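CT253 (Chlamydia trachomatis serovar L2, PDB 6UXC) is of unknown function but is probably a lipoprotein, anchored by lipid to a membrane of the bacterial cell envelope. Local coordinates at residues V70-F74 and L85-L89; S113-S117 and P165-M169. All blocks are in the same frame, centred on the assembly; numbering follows the deposited sequence.

Interaction 1 of 2, residues V70-F74 and L85-L89; sequences VAAQF and LATQL
Gln73 reaches across to Leu85 and ties segment 70-74 to the turn facing it. With chi1 at 67°, CG sits between the backbone N and the carbonyl carbon, and the chain then runs out extended to its amide. There NE2 serves two carbonyls: it gives a hydrogen bond to Leu85 O at 2.8 Å, approaching 44° above the carbonyl plane, and another to Val70 O at 2.9 Å, this one in the carbonyl plane and on a lone pair. Together the two bonds fix the rotation of the amide, while its OE1 rests on Leu85 CB and CD1. The setting is a connection between helix 68-72 and strand 94-105, in which a 3-10 turn that includes 87-89 packs against the helix. Val70 crosses the Gln88 side chain obliquely, and its CG2 rests 3.6 Å from Gln88 OE1, whose hydrogen bond comes from Ser67 N. Phe74 and Leu89 approach from opposite directions. Leu89 CD1 comes within 3.4 Å of Phe74 CE1, and Ala86 CB lies farther off at the ring edge, near its plane. Phe123, from strand 113-124, meets the same ring edge-to-face.

Interaction 2 of 2, residues S113-S117 and P165-M169; sequences SISAS and PMGLM
Met169 leans from the first turns of helix 165-184 onto the strand beneath it, and its side chain can be followed atom by atom. CB leaves the helix toward the strand, and with chi1 at -173° CG stands opposite the backbone N, 3.8 Å from Ile114 O. Bends at chi2 and chi3 carry SD along the strand and then turn CE across it. SD comes to 3.7 Å from Ala116 N and also touches Ala116 CB. At the tip, CE lies over the peptide link between Ser115 and Ala116, 3.6 Å from Ser115 C, and keeps contact with Ala116 CB and, less closely, Ile114 CG1.

Ile114 answers from the strand, crossing Met169 at about a right angle. Its two branches part: CG2 faces the start of the helix, with Pro165 CB at 4.1 Å, while CD1 meets Met166 CE at 3.7 Å, a methyl brought there by the bend of Met166 at chi3. The Met166 side chain also touches Trp39 and Gln103. No hydrogen bond joins the two segments; they meet by van der Waals contact, partly against strand peptides.

The axes of strand segment 113-117 and helix segment 165-169 approach to 8.4 Å, 35° from parallel, with Ala140 and Gln142 of the neighbouring strand 131-143 extending the floor under Met169. This is helix-on-sheet layering, a helix packed on one face of a mixed beta-sheet.

Both segments of interaction 1 precede those of interaction 2 in sequence, and the chain's centre lies between the two contacts, whose own centres are 30 Å apart and nearest atoms about 14 Å apart. The mixed five-stranded sheet joins them. Strand 113-124 belongs directly to interaction 2 near its start and, farther along, supplies Arg121 and Phe123 as neighbours of Phe74 in interaction 1. Strand 94-105 likewise serves both, through Val95 and Ala97 at one end and Gln103 at the other. The pair illustrates how one sheet can carry separate packing sites, a folded connection near one end and a long C-terminal helix near the other, within a single family region of unknown function.

Interaction 1 of 2, residues V70-F74 and L85-L89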
ATOM      1  N   VAL A  70       7.719  15.463  -0.017  1.00 24.73           N
ATOM      2  CA  VAL A  70       6.308  15.680  -0.271  1.00 25.40           C
ATOM      3  C   VAL A  70       5.522  14.399  -0.015  1.00 27.97           C
ATOM      4  O   VAL A  70       4.419  14.439   0.520  1.00 29.35           O
ATOM      5  CB  VAL A  70       6.094  16.206  -1.698  1.00 28.70           C
ATOM      6  CG1 VAL A  70       4.632  16.079  -2.143  1.00 29.82           C
ATOM      7  CG2 VAL A  70       6.551  17.672  -1.780  1.00 31.25           C
ATOM      8  N   ALA A  71       6.053  13.253  -0.429  1.00 24.68           N
ATOM      9  CA  ALA A  71       5.367  12.007  -0.106  1.00 23.52           C
ATOM     10  C   ALA A  71       5.405  11.741   1.394  1.00 24.28           C
ATOM     11  O   ALA A  71       4.413  11.297   1.996  1.00 23.46           O
ATOM     12  CB  ALA A  71       6.007  10.846  -0.864  1.00 26.70           C
ATOM     13  N   ALA A  72       6.552  12.009   2.019  1.00 26.44           N
ATOM     14  CA  ALA A  72       6.724  11.604   3.408  1.00 27.55           C
ATOM     15  C   ALA A  72       5.720  12.279   4.318  1.00 25.86           C
ATOM     16  O   ALA A  72       5.302  11.697   5.336  1.00 24.53           O
ATOM     17  CB  ALA A  72       8.152  11.921   3.852  1.00 27.29           C
ATOM     18  N   GLN A  73       5.334  13.515   4.004  1.00 24.29           N
ATOM     19  CA  GLN A  73       4.479  14.243   4.927  1.00 25.26           C
ATOM     20  C   GLN A  73       3.157  13.521   5.165  1.00 25.11           C
ATOM     21  O   GLN A  73       2.551  13.682   6.228  1.00 24.81           O
ATOM     22  CB  GLN A  73       4.266  15.673   4.418  1.00 32.05           C
ATOM     23  CG  GLN A  73       3.513  15.774   3.212  1.00 41.36           C
ATOM     24  CD  GLN A  73       3.670  17.138   2.543  1.00 36.43           C
ATOM     25  OE1 GLN A  73       3.911  18.165   3.174  1.00 29.92           O
ATOM     26  NE2 GLN A  73       3.508  17.136   1.259  1.00 27.67           N
ATOM     27  N   PHE A  74       2.695  12.717   4.197  1.00 24.45           N
ATOM     28  CA  PHE A  74       1.423  12.014   4.356  1.00 25.55           C
ATOM     29  C   PHE A  74       1.508  10.844   5.323  1.00 27.24           C
ATOM     30  O   PHE A  74       0.462  10.301   5.704  1.00 25.98           O
ATOM     31  CB  PHE A  74       0.922  11.526   2.987  1.00 22.36           C
ATOM     32  CG  PHE A  74       0.526  12.643   2.068  1.00 22.46           C
ATOM     33  CD1 PHE A  74       1.450  13.219   1.215  1.00 25.20           C
ATOM     34  CD2 PHE A  74      -0.779  13.118   2.074  1.00 26.79           C
ATOM     35  CE1 PHE A  74       1.064  14.268   0.368  1.00 24.95           C
ATOM     36  CE2 PHE A  74      -1.148  14.153   1.254  1.00 30.76           C
ATOM     37  CZ  PHE A  74      -0.215  14.721   0.398  1.00 26.94           C
ATOM     38  N   LEU A  85       2.018  22.381  -0.362  1.00 29.58           N
ATOM     39  CA  LEU A  85       2.846  21.180  -0.232  1.00 27.84           C
ATOM     40  C   LEU A  85       2.199  19.927  -0.840  1.00 29.43           C
ATOM     41  O   LEU A  85       2.830  18.871  -0.815  1.00 30.22           O
ATOM     42  CB  LEU A  85       3.168  20.938   1.237  1.00 30.23           C
ATOM     43  CG  LEU A  85       4.491  21.565   1.672  1.00 55.18           C
ATOM     44  CD1 LEU A  85       4.577  21.637   3.197  1.00 82.97           C
ATOM     45  CD2 LEU A  85       5.668  20.753   1.056  1.00 33.22           C
ATOM     46  N   ALA A  86       0.995  20.032  -1.415  1.00 28.95           N
ATOM     47  CA  ALA A  86       0.345  18.905  -2.065  1.00 29.75           C
ATOM     48  C   ALA A  86       0.255  19.038  -3.579  1.00 26.26           C
ATOM     49  O   ALA A  86      -0.175  18.086  -4.237  1.00 26.30           O
ATOM     50  CB  ALA A  86      -1.063  18.675  -1.490  1.00 29.01           C
ATOM     51  N   THR A  87       0.684  20.174  -4.161  1.00 25.15           N
ATOM     52  CA  THR A  87       0.450  20.407  -5.590  1.00 25.52           C
ATOM     53  C   THR A  87       1.161  19.397  -6.480  1.00 25.72           C
ATOM     54  O   THR A  87       0.724  19.157  -7.609  1.00 28.50           O
ATOM     55  CB  THR A  87       0.897  21.810  -5.969  1.00 30.58           C
ATOM     56  OG1 THR A  87       2.295  21.963  -5.696  1.00 29.78           O
ATOM     57  CG2 THR A  87       0.082  22.840  -5.190  1.00 30.70           C
ATOM     58  N   GLN A  88       2.249  18.796  -5.998  1.00 26.06           N
ATOM     59  CA  GLN A  88       2.952  17.796  -6.803  1.00 23.46           C
ATOM     60  C   GLN A  88       2.133  16.538  -7.040  1.00 27.19           C
ATOM     61  O   GLN A  88       2.479  15.743  -7.926  1.00 28.51           O
ATOM     62  CB  GLN A  88       4.267  17.417  -6.134  1.00 27.55           C
ATOM     63  CG  GLN A  88       5.333  18.480  -6.244  1.00 27.90           C
ATOM     64  CD  GLN A  88       6.589  18.125  -5.492  1.00 34.66           C
ATOM     65  OE1 GLN A  88       6.883  16.946  -5.250  1.00 29.30           O
ATOM     66  NE2 GLN A  88       7.323  19.142  -5.084  1.00 39.47           N
ATOM     67  N   LEU A  89       1.032  16.361  -6.317  1.00 24.22           N
ATOM     68  CA  LEU A  89       0.159  15.214  -6.527  1.00 23.97           C
ATOM     69  C   LEU A  89      -1.064  15.546  -7.360  1.00 27.39           C
ATOM     70  O   LEU A  89      -1.808  14.641  -7.747  1.00 24.47           O
ATOM     71  CB  LEU A  89      -0.249  14.645  -5.183  1.00 22.98           C
ATOM     72  CG  LEU A  89       1.046  14.127  -4.526  1.00 29.47           C
ATOM     73  CD1 LEU A  89       1.011  14.232  -3.061  1.00 33.30           C
ATOM     74  CD2 LEU A  89       1.395  12.712  -5.003  1.00 26.50           C
TER

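Interaction 2 of 2, residues S113-S117 and P165-M169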
ATOM      1  N   SER A 113       2.927 -18.600  12.112  1.00 41.56           N
ATOM      2  CA  SER A 113       2.389 -17.956  10.933  1.00 38.91           C
ATOM      3  C   SER A 113       3.288 -16.809  10.542  1.00 38.57           C
ATOM      4  O   SER A 113       4.162 -16.378  11.298  1.00 40.99           O
ATOM      5  CB  SER A 113       0.968 -17.447  11.176  1.00 51.13           C
ATOM      6  OG  SER A 113       0.961 -16.554  12.270  1.00 65.59           O
ATOM      7  N   ILE A 114       3.052 -16.315   9.341  1.00 35.76           N
ATOM      8  CA  ILE A 114       3.652 -15.081   8.875  1.00 38.02           C
ATOM      9  C   ILE A 114       2.524 -14.082   8.687  1.00 44.73           C
ATOM     10  O   ILE A 114       1.454 -14.425   8.172  1.00 34.01           O
ATOM     11  CB  ILE A 114       4.465 -15.292   7.583  1.00 34.82           C
ATOM     12  CG1 ILE A 114       5.157 -13.988   7.187  1.00 35.41           C
ATOM     13  CG2 ILE A 114       3.587 -15.802   6.440  1.00 37.02           C
ATOM     14  CD1 ILE A 114       6.192 -14.167   6.139  1.00 39.85           C
ATOM     15  N   SER A 115       2.742 -12.860   9.151  1.00 37.02           N
ATOM     16  CA  SER A 115       1.693 -11.856   9.125  1.00 35.26           C
ATOM     17  C   SER A 115       2.289 -10.514   8.754  1.00 36.33           C
ATOM     18  O   SER A 115       3.485 -10.267   8.938  1.00 33.02           O
ATOM     19  CB  SER A 115       0.990 -11.738  10.486  1.00 37.48           C
ATOM     20  OG  SER A 115       1.912 -11.300  11.466  1.00 42.16           O
ATOM     21  N   ALA A 116       1.422  -9.630   8.264  1.00 28.96           N
ATOM     22  CA  ALA A 116       1.799  -8.269   7.945  1.00 30.63           C
ATOM     23  C   ALA A 116       0.657  -7.333   8.304  1.00 31.63           C
ATOM     24  O   ALA A 116      -0.516  -7.718   8.303  1.00 34.86           O
ATOM     25  CB  ALA A 116       2.169  -8.087   6.472  1.00 34.18           C
ATOM     26  N   SER A 117       1.021  -6.109   8.629  1.00 27.82           N
ATOM     27  CA  SER A 117       0.084  -5.097   9.088  1.00 33.33           C
ATOM     28  C   SER A 117       0.384  -3.824   8.323  1.00 31.12           C
ATOM     29  O   SER A 117       1.546  -3.415   8.244  1.00 32.41           O
ATOM     30  CB  SER A 117       0.227  -4.875  10.601  1.00 41.68           C
ATOM     31  OG  SER A 117      -0.661  -3.892  11.077  1.00 54.68           O
ATOM     32  N   PRO A 165       3.245 -19.323   1.884  1.00 41.06           N
ATOM     33  CA  PRO A 165       2.481 -18.691   2.960  1.00 34.41           C
ATOM     34  C   PRO A 165       2.538 -17.176   2.872  1.00 34.38           C
ATOM     35  O   PRO A 165       1.519 -16.497   3.055  1.00 34.39           O
ATOM     36  CB  PRO A 165       3.150 -19.250   4.228  1.00 36.02           C
ATOM     37  CG  PRO A 165       3.588 -20.616   3.809  1.00 39.44           C
ATOM     38  CD  PRO A 165       4.127 -20.385   2.410  1.00 46.19           C
ATOM     39  N   MET A 166       3.709 -16.626   2.560  1.00 32.49           N
ATOM     40  CA  MET A 166       3.800 -15.180   2.468  1.00 30.35           C
ATOM     41  C   MET A 166       2.964 -14.662   1.304  1.00 33.64           C
ATOM     42  O   MET A 166       2.329 -13.617   1.416  1.00 31.45           O
ATOM     43  CB  MET A 166       5.248 -14.747   2.292  1.00 33.19           C
ATOM     44  CG  MET A 166       5.407 -13.229   2.348  1.00 30.57           C
ATOM     45  SD  MET A 166       7.022 -12.645   1.895  1.00 32.36           S
ATOM     46  CE  MET A 166       8.098 -13.591   2.970  1.00 36.10           C
ATOM     47  N   GLY A 167       3.000 -15.359   0.166  1.00 31.87           N
ATOM     48  CA  GLY A 167       2.315 -14.872  -1.022  1.00 33.47           C
ATOM     49  C   GLY A 167       0.807 -14.933  -0.879  1.00 37.25           C
ATOM     50  O   GLY A 167       0.095 -14.023  -1.315  1.00 35.44           O
ATOM     51  N   LEU A 168       0.309 -15.995  -0.253  1.00 35.52           N
ATOM     52  CA  LEU A 168      -1.117 -16.101   0.047  1.00 38.93           C
ATOM     53  C   LEU A 168      -1.551 -14.950   0.946  1.00 39.78           C
ATOM     54  O   LEU A 168      -2.583 -14.306   0.714  1.00 35.78           O
ATOM     55  CB  LEU A 168      -1.383 -17.443   0.726  1.00 39.13           C
ATOM     56  CG  LEU A 168      -1.246 -18.681  -0.157  1.00 43.25           C
ATOM     57  CD1 LEU A 168      -1.138 -19.980   0.659  1.00 46.59           C
ATOM     58  CD2 LEU A 168      -2.448 -18.760  -1.077  1.00 47.87           C
ATOM     59  N   MET A 169      -0.759 -14.692   1.990  1.00 32.44           N
ATOM     60  CA  MET A 169      -1.048 -13.621   2.931  1.00 32.48           C
ATOM     61  C   MET A 169      -1.033 -12.269   2.227  1.00 31.84           C
ATOM     62  O   MET A 169      -1.972 -11.471   2.368  1.00 33.47           O
ATOM     63  CB  MET A 169      -0.022 -13.668   4.069  1.00 36.16           C
ATOM     64  CG  MET A 169      -0.288 -12.728   5.222  1.00 35.97           C
ATOM     65  SD  MET A 169       0.573 -11.168   5.017  1.00 33.19           S
ATOM     66  CE  MET A 169       2.278 -11.663   5.310  1.00 31.49           C
TER